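Local structure of enoyl-[acyl-carrier-protein] reductase [FMN] (Thermotoga maritima, 5GVJ) at the interface of chains A and B. The protein reduces enoyl-acyl-carrier-protein thioesters in bacterial fatty-acid synthesis as an FMN-dependent enoyl-ACP reductase of the FabK type. Coordinates in Å, arbitrary orientation; residue numbers count along the deposited sequence, not the author numbering. Chains: chain A/B, Enoyl-[acyl-carrier-protein] reductase [FMN].

The interface of chains A and B. Residues chain A 157, 160-161, 184-186; chain B 175, 177-178, 283, 300.
A:Asn157 meets B:Leu283 at the apolar centre of this patch, B:Leu283 CD2 lying 3.9 Å from A:Asn157 CG, the amide carbon, while A:Leu185 CD2 brushes the CA of B:Gly178. The enzyme is a FabK flavoprotein of the nitronate monooxygenase-like family, and the patch belongs to a two-fold interface between identical chains, which may be that of a biological dimer; helices 152-162 and 176-185 of A face the start of helix 176-185 of B. Next out, A:Arg161 and B:Arg177 run past each other in opposite directions with their guanidiniums stacked, planes 23° apart; B:Arg177 NE sits over the rim of the A:Arg161 face, and A:Arg161 CG over that of B:Arg177. The two like charges are probably offset by the acids around A:Arg161. At its tip, B:Arg177 NH1 donates to A:Ser160 OG at 2.8 Å in a bent bond and to A:Leu185 O at 2.9 Å from above the carbonyl plane. The A:Ser160 hydroxyl hydrogen can go to A:Leu185 O, on a lone pair, or to A:Asn157 O; the structure alone does not show which. With CG anti to its backbone N (chi1 -174°), A:Asn157 points its amide at B:Asp175, and ND2 donates to the syn lone pair of OD2 at 2.8 Å. A:Asn157 OD1 accepts a hydrogen bond from A:Arg161 NE, 2.7 Å away, which, with the bonds to B:Glu300, is likely to limit the turning of the guanidinium. A:Arg161 NH2 then reaches the polar rim, tip to tip with B:Glu300, bonding OE2 at 2.9 Å and OE1 at 3.2 Å from above the carboxylate plane; it also makes a salt bridge to B:Asp175 OD2. An alanine in place of A:Arg161 would probably leave both carboxylates without their cationic mate and B:Arg177 without its stacking partner. B:Glu300 OE2 also accepts a hydrogen bond from B:Arg177 N through its anti lone pair.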
ATOM      1  N   ASN A 157      -6.477   4.067  -5.227  1.00 13.37           N
ATOM      2  CA  ASN A 157      -7.602   4.892  -4.799  1.00 12.29           C
ATOM      3  C   ASN A 157      -7.676   6.167  -5.626  1.00 14.67           C
ATOM      4  O   ASN A 157      -8.724   6.489  -6.194  1.00 15.97           O
ATOM      5  CB  ASN A 157      -7.451   5.204  -3.306  1.00 15.34           C
ATOM      6  CG  ASN A 157      -8.657   5.936  -2.716  1.00 17.09           C
ATOM      7  OD1 ASN A 157      -9.546   6.393  -3.435  1.00 17.80           O
ATOM      8  ND2 ASN A 157      -8.690   6.031  -1.382  1.00 16.26           N
ATOM      9  N   SER A 160      -8.274   5.462  -9.576  1.00 12.60           N
ATOM     10  CA  SER A 160      -9.628   5.040  -9.922  1.00 14.02           C
ATOM     11  C   SER A 160     -10.623   6.191  -9.805  1.00 17.70           C
ATOM     12  O   SER A 160     -11.581   6.267 -10.581  1.00 17.69           O
ATOM     13  CB  SER A 160     -10.063   3.856  -9.058  1.00 15.70           C
ATOM     14  OG  SER A 160     -10.040   4.171  -7.678  1.00 22.42           O
ATOM     15  N   ARG A 161     -10.414   7.097  -8.856  1.00 14.94           N
ATOM     16  CA  ARG A 161     -11.297   8.254  -8.759  1.00 18.78           C
ATOM     17  C   ARG A 161     -11.100   9.237  -9.906  1.00 22.07           C
ATOM     18  O   ARG A 161     -12.021  10.006 -10.210  1.00 22.62           O
ATOM     19  CB  ARG A 161     -11.081   8.961  -7.426  1.00 21.39           C
ATOM     20  CG  ARG A 161     -11.533   8.140  -6.241  1.00 18.22           C
ATOM     21  CD  ARG A 161     -11.394   8.940  -4.967  1.00 20.27           C
ATOM     22  NE  ARG A 161     -11.615   8.115  -3.783  1.00 19.02           N
ATOM     23  CZ  ARG A 161     -12.777   8.018  -3.145  1.00 24.46           C
ATOM     24  NH1 ARG A 161     -13.838   8.692  -3.577  1.00 22.69           N
ATOM     25  NH2 ARG A 161     -12.872   7.257  -2.065  1.00 23.25           N
ATOM     26  N   ALA A 184     -11.747  -2.892  -3.408  1.00 13.88           N
ATOM     27  CA  ALA A 184     -12.281  -1.878  -2.505  1.00 12.56           C
ATOM     28  C   ALA A 184     -11.719  -0.498  -2.821  1.00 14.89           C
ATOM     29  O   ALA A 184     -12.436   0.504  -2.739  1.00 14.13           O
ATOM     30  CB  ALA A 184     -11.977  -2.251  -1.052  1.00 13.47           C
ATOM     31  N   LEU A 185     -10.428  -0.416  -3.159  1.00 12.39           N
ATOM     32  CA  LEU A 185      -9.842   0.871  -3.510  1.00 13.37           C
ATOM     33  C   LEU A 185     -10.331   1.389  -4.860  1.00 14.84           C
ATOM     34  O   LEU A 185     -10.070   2.553  -5.186  1.00 18.17           O
ATOM     35  CB  LEU A 185      -8.316   0.769  -3.521  1.00 14.77           C
ATOM     36  CG  LEU A 185      -7.641   0.399  -2.199  1.00 11.96           C
ATOM     37  CD1 LEU A 185      -6.157   0.099  -2.384  1.00 12.50           C
ATOM     38  CD2 LEU A 185      -7.849   1.517  -1.182  1.00 11.08           C
ATOM     39  N   GLY A 186     -11.020   0.564  -5.646  1.00 13.68           N
ATOM     40  CA  GLY A 186     -11.553   0.970  -6.937  1.00 15.49           C
ATOM     41  C   GLY A 186     -11.054   0.173  -8.134  1.00 16.29           C
ATOM     42  O   GLY A 186     -11.512   0.431  -9.258  1.00 15.03           O
TER
ATOM     43  N   ASP B 175     -10.218   7.639   3.766  1.00 13.38           N
ATOM     44  CA  ASP B 175     -11.611   7.617   3.332  1.00 14.92           C
ATOM     45  C   ASP B 175     -12.197   6.224   3.557  1.00 17.04           C
ATOM     46  O   ASP B 175     -11.505   5.293   3.986  1.00 16.20           O
ATOM     47  CB  ASP B 175     -11.745   8.062   1.870  1.00 17.62           C
ATOM     48  CG  ASP B 175     -10.869   7.258   0.928  1.00 15.64           C
ATOM     49  OD1 ASP B 175     -10.589   6.074   1.232  1.00 15.72           O
ATOM     50  OD2 ASP B 175     -10.469   7.814  -0.114  1.00 18.70           O
ATOM     51  N   ARG B 177     -13.349   4.012   1.374  1.00 17.91           N
ATOM     52  CA  ARG B 177     -12.706   3.010   0.518  1.00 16.65           C
ATOM     53  C   ARG B 177     -11.500   2.397   1.205  1.00 16.86           C
ATOM     54  O   ARG B 177     -11.327   1.174   1.219  1.00 16.43           O
ATOM     55  CB  ARG B 177     -12.256   3.652  -0.793  1.00 17.65           C
ATOM     56  CG  ARG B 177     -13.257   3.594  -1.886  1.00 23.19           C
ATOM     57  CD  ARG B 177     -12.590   3.974  -3.179  1.00 21.12           C
ATOM     58  NE  ARG B 177     -13.539   4.590  -4.095  1.00 29.99           N
ATOM     59  CZ  ARG B 177     -13.298   4.791  -5.384  1.00 28.09           C
ATOM     60  NH1 ARG B 177     -12.134   4.425  -5.910  1.00 23.98           N
ATOM     61  NH2 ARG B 177     -14.225   5.357  -6.143  1.00 35.34           N
ATOM     62  N   GLY B 178     -10.631   3.244   1.753  1.00 15.26           N
ATOM     63  CA  GLY B 178      -9.449   2.741   2.424  1.00 17.16           C
ATOM     64  C   GLY B 178      -9.787   1.913   3.649  1.00 16.73           C
ATOM     65  O   GLY B 178      -9.103   0.931   3.954  1.00 15.06           O
ATOM     66  N   LEU B 283      -5.201  12.415  -1.287  1.00 14.74           N
ATOM     67  CA  LEU B 283      -6.604  12.045  -1.271  1.00 15.98           C
ATOM     68  C   LEU B 283      -7.460  13.069  -0.541  1.00 18.48           C
ATOM     69  O   LEU B 283      -8.683  12.910  -0.471  1.00 22.10           O
ATOM     70  CB  LEU B 283      -6.772  10.680  -0.602  1.00 15.47           C
ATOM     71  CG  LEU B 283      -5.994   9.529  -1.220  1.00 18.66           C
ATOM     72  CD1 LEU B 283      -6.064   8.305  -0.305  1.00 16.71           C
ATOM     73  CD2 LEU B 283      -6.565   9.245  -2.603  1.00 17.39           C
ATOM     74  N   GLU B 300     -19.148   5.705   3.021  1.00 18.00           N
ATOM     75  CA  GLU B 300     -18.413   5.162   1.892  1.00 16.35           C
ATOM     76  C   GLU B 300     -17.948   3.738   2.164  1.00 17.74           C
ATOM     77  O   GLU B 300     -17.911   2.918   1.240  1.00 15.97           O
ATOM     78  CB  GLU B 300     -17.226   6.072   1.573  1.00 16.66           C
ATOM     79  CG  GLU B 300     -16.409   5.621   0.365  1.00 18.80           C
ATOM     80  CD  GLU B 300     -15.364   6.650  -0.044  1.00 21.52           C
ATOM     81  OE1 GLU B 300     -15.721   7.610  -0.757  1.00 21.44           O
ATOM     82  OE2 GLU B 300     -14.190   6.503   0.356  1.00 19.53           O
TER